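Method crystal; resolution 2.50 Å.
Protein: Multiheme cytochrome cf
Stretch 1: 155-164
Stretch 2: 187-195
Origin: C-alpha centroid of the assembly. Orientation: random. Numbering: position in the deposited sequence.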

# COMPACT_ATOMS: atom_id res chain seq x y z
N LYS A 155 -18.95 -21.76 -55.64
CA LYS A 155 -19.67 -22.76 -56.41
C LYS A 155 -19.04 -24.14 -56.35
O LYS A 155 -19.63 -25.10 -56.86
CB LYS A 155 -19.79 -22.30 -57.86
CG LYS A 155 -21.04 -21.47 -58.10
CD LYS A 155 -20.91 -20.56 -59.30
CE LYS A 155 -22.15 -19.68 -59.44
NZ LYS A 155 -21.82 -18.37 -60.06
N LYS A 156 -17.87 -24.28 -55.72
CA LYS A 156 -17.24 -25.58 -55.52
C LYS A 156 -18.05 -26.39 -54.52
O LYS A 156 -17.75 -27.56 -54.28
CB LYS A 156 -15.80 -25.41 -55.02
CG LYS A 156 -14.77 -25.08 -56.10
CD LYS A 156 -14.32 -26.33 -56.83
N TYR A 157 -19.09 -25.79 -53.94
CA TYR A 157 -19.83 -26.37 -52.83
C TYR A 157 -21.31 -26.38 -53.17
O TYR A 157 -21.89 -25.33 -53.48
CB TYR A 157 -19.56 -25.61 -51.54
CG TYR A 157 -18.12 -25.76 -51.10
CD1 TYR A 157 -17.73 -26.85 -50.35
CD2 TYR A 157 -17.16 -24.81 -51.44
CE1 TYR A 157 -16.42 -27.01 -49.94
CE2 TYR A 157 -15.84 -24.96 -51.04
CZ TYR A 157 -15.47 -26.05 -50.28
OH TYR A 157 -14.16 -26.20 -49.88
N ALA A 158 -21.91 -27.57 -53.12
CA ALA A 158 -23.27 -27.77 -53.61
C ALA A 158 -24.27 -26.92 -52.83
O ALA A 158 -25.15 -26.28 -53.42
CB ALA A 158 -23.63 -29.25 -53.53
N ASP A 159 -24.16 -26.89 -51.50
CA ASP A 159 -25.17 -26.29 -50.65
C ASP A 159 -24.75 -24.94 -50.07
O ASP A 159 -25.27 -24.53 -49.03
CB ASP A 159 -25.54 -27.24 -49.51
CG ASP A 159 -24.36 -27.54 -48.60
OD1 ASP A 159 -23.21 -27.20 -48.95
OD2 ASP A 159 -24.59 -28.13 -47.51
N TYR A 160 -23.81 -24.25 -50.72
CA TYR A 160 -23.33 -22.99 -50.16
C TYR A 160 -24.45 -21.97 -50.04
O TYR A 160 -24.44 -21.13 -49.13
CB TYR A 160 -22.18 -22.44 -50.99
CG TYR A 160 -22.58 -21.60 -52.19
CD1 TYR A 160 -22.79 -20.23 -52.07
CD2 TYR A 160 -22.73 -22.18 -53.45
CE1 TYR A 160 -23.15 -19.46 -53.16
CE2 TYR A 160 -23.09 -21.42 -54.55
CZ TYR A 160 -23.29 -20.06 -54.39
OH TYR A 160 -23.65 -19.30 -55.48
N THR A 161 -25.43 -22.01 -50.95
CA THR A 161 -26.53 -21.06 -50.90
C THR A 161 -27.47 -21.35 -49.74
O THR A 161 -28.27 -20.48 -49.38
CB THR A 161 -27.32 -21.07 -52.21
OG1 THR A 161 -28.08 -22.28 -52.30
CG2 THR A 161 -26.38 -20.97 -53.39
N LYS A 162 -27.39 -22.54 -49.14
CA LYS A 162 -28.18 -22.83 -47.95
C LYS A 162 -27.70 -22.05 -46.73
O LYS A 162 -28.27 -22.22 -45.64
CB LYS A 162 -28.16 -24.33 -47.65
CG LYS A 162 -29.26 -25.12 -48.34
CD LYS A 162 -29.27 -26.56 -47.85
N ALA A 163 -26.67 -21.23 -46.87
CA ALA A 163 -26.18 -20.38 -45.79
C ALA A 163 -26.62 -18.95 -46.03
O ALA A 163 -26.64 -18.49 -47.18
CB ALA A 163 -24.66 -20.44 -45.68
N ALA A 164 -26.98 -18.26 -44.95
CA ALA A 164 -27.31 -16.85 -45.04
C ALA A 164 -26.14 -16.10 -45.66
O ALA A 164 -24.99 -16.54 -45.57
CB ALA A 164 -27.64 -16.27 -43.67
N SER A 187 -20.10 -36.69 -56.43
CA SER A 187 -19.26 -35.69 -57.06
C SER A 187 -19.40 -34.31 -56.43
O SER A 187 -18.93 -33.33 -57.01
CB SER A 187 -19.58 -35.60 -58.56
OG SER A 187 -18.53 -36.13 -59.34
N LYS A 188 -20.03 -34.21 -55.26
CA LYS A 188 -20.37 -32.93 -54.68
C LYS A 188 -19.81 -32.81 -53.27
O LYS A 188 -19.60 -33.81 -52.58
CB LYS A 188 -21.89 -32.71 -54.66
CG LYS A 188 -22.56 -33.01 -55.99
CD LYS A 188 -23.42 -31.87 -56.48
CE LYS A 188 -23.85 -32.09 -57.92
NZ LYS A 188 -24.96 -31.19 -58.32
N LEU A 189 -19.56 -31.57 -52.85
CA LEU A 189 -19.03 -31.25 -51.54
C LEU A 189 -20.05 -30.42 -50.77
O LEU A 189 -20.62 -29.48 -51.33
CB LEU A 189 -17.70 -30.50 -51.65
CG LEU A 189 -16.54 -31.26 -52.30
CD1 LEU A 189 -15.34 -30.34 -52.49
CD2 LEU A 189 -16.16 -32.48 -51.46
N TYR A 190 -20.26 -30.76 -49.51
CA TYR A 190 -21.32 -30.16 -48.70
C TYR A 190 -20.73 -29.52 -47.44
O TYR A 190 -19.96 -30.16 -46.72
CB TYR A 190 -22.37 -31.20 -48.33
CG TYR A 190 -23.12 -31.72 -49.53
CD1 TYR A 190 -22.62 -32.77 -50.29
CD2 TYR A 190 -24.32 -31.14 -49.92
CE1 TYR A 190 -23.30 -33.23 -51.39
CE2 TYR A 190 -25.01 -31.60 -51.02
CZ TYR A 190 -24.50 -32.64 -51.76
OH TYR A 190 -25.18 -33.11 -52.86
N LEU A 191 -21.11 -28.27 -47.19
CA LEU A 191 -20.69 -27.54 -46.00
C LEU A 191 -21.59 -27.76 -44.80
O LEU A 191 -21.15 -27.55 -43.67
CB LEU A 191 -20.63 -26.03 -46.31
CG LEU A 191 -19.74 -25.62 -47.50
CD1 LEU A 191 -20.12 -24.23 -47.96
CD2 LEU A 191 -18.27 -25.69 -47.12
N ASP A 192 -22.84 -28.17 -45.02
CA ASP A 192 -23.81 -28.37 -43.95
C ASP A 192 -23.93 -27.11 -43.09
O ASP A 192 -23.73 -27.16 -41.87
CB ASP A 192 -23.44 -29.57 -43.10
CG ASP A 192 -23.31 -30.84 -43.91
OD1 ASP A 192 -24.31 -31.27 -44.51
OD2 ASP A 192 -22.19 -31.37 -43.97
N PRO A 193 -24.30 -25.97 -43.69
CA PRO A 193 -24.18 -24.69 -42.97
C PRO A 193 -25.12 -24.55 -41.80
O PRO A 193 -24.83 -23.77 -40.89
CB PRO A 193 -24.48 -23.64 -44.06
CG PRO A 193 -24.42 -24.39 -45.36
CD PRO A 193 -24.85 -25.78 -45.04
N THR A 194 -26.24 -25.26 -41.80
CA THR A 194 -27.23 -25.13 -40.74
C THR A 194 -27.13 -26.24 -39.70
O THR A 194 -27.90 -26.23 -38.73
CB THR A 194 -28.64 -25.10 -41.33
OG1 THR A 194 -28.95 -26.38 -41.90
CG2 THR A 194 -28.76 -24.01 -42.39
N ALA A 195 -26.20 -27.17 -39.87
CA ALA A 195 -25.99 -28.19 -38.85
C ALA A 195 -25.40 -27.56 -37.60
O ALA A 195 -24.59 -26.64 -37.68
CB ALA A 195 -25.05 -29.29 -39.38

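The carboxylate of Asp159 grips two successive backbone amides of the other stretch, one with each oxygen. Leu191 N donates to Asp159 OD1 at 2.9 Å, nearly straight at 167°, and Asp192 N donates to Asp159 OD2 at 3.0 Å. The stretch leaves its strand (188-190) at this point, and Leu191 has phi/psi of -87/-22, which leaves its own N-H and that of Asp192 both directed at the Asp159 carboxylate. Aspartate suits the site because its short side chain, pointing toward the partner with chi1 in p, presents two oxygens side by side. Asp159 OD2 also lies 4.4 Å from Asp192 OD1, a close approach of like charges; Asp192 OD1 is hydrogen-bonded elsewhere in the structure.

A single hydrogen bond joins the two backbones directly, from Ala158 N to Leu189 O at 2.9 Å. The same carbonyl receives a CA-H...O contact, with Tyr157 CA 3.5 Å from Leu189 O. Tyr157 opens a type I turn ending at Tyr160, and the chain continues into a 3-10 segment, where Lys162 N bonds back to Asp159 O at 2.9 Å.

Apolar groups pack around this polar centre. Leu191 CD2 sits over one face of the Tyr157 ring, 3.9 Å from its centroid, so a branched aliphatic side chain meets a broad aromatic surface; Leu191 CD1 also approaches Tyr160 CB at 4.1 Å. In the second CH-pi contact the ring comes from the other stretch: Ala158 CB lies over one face of Tyr190, with Ala158 CB 3.7 Å from Tyr190 CE2. Alanine offers a single methyl to that face.

Farther along, Ala163 CB meets Pro193 CB at 3.6 Å. Proline offers a compact apolar ring here, and Pro193 CD also rests 3.4 Å from Asp159 OD2, bringing it against the carboxylate that binds the two preceding amides.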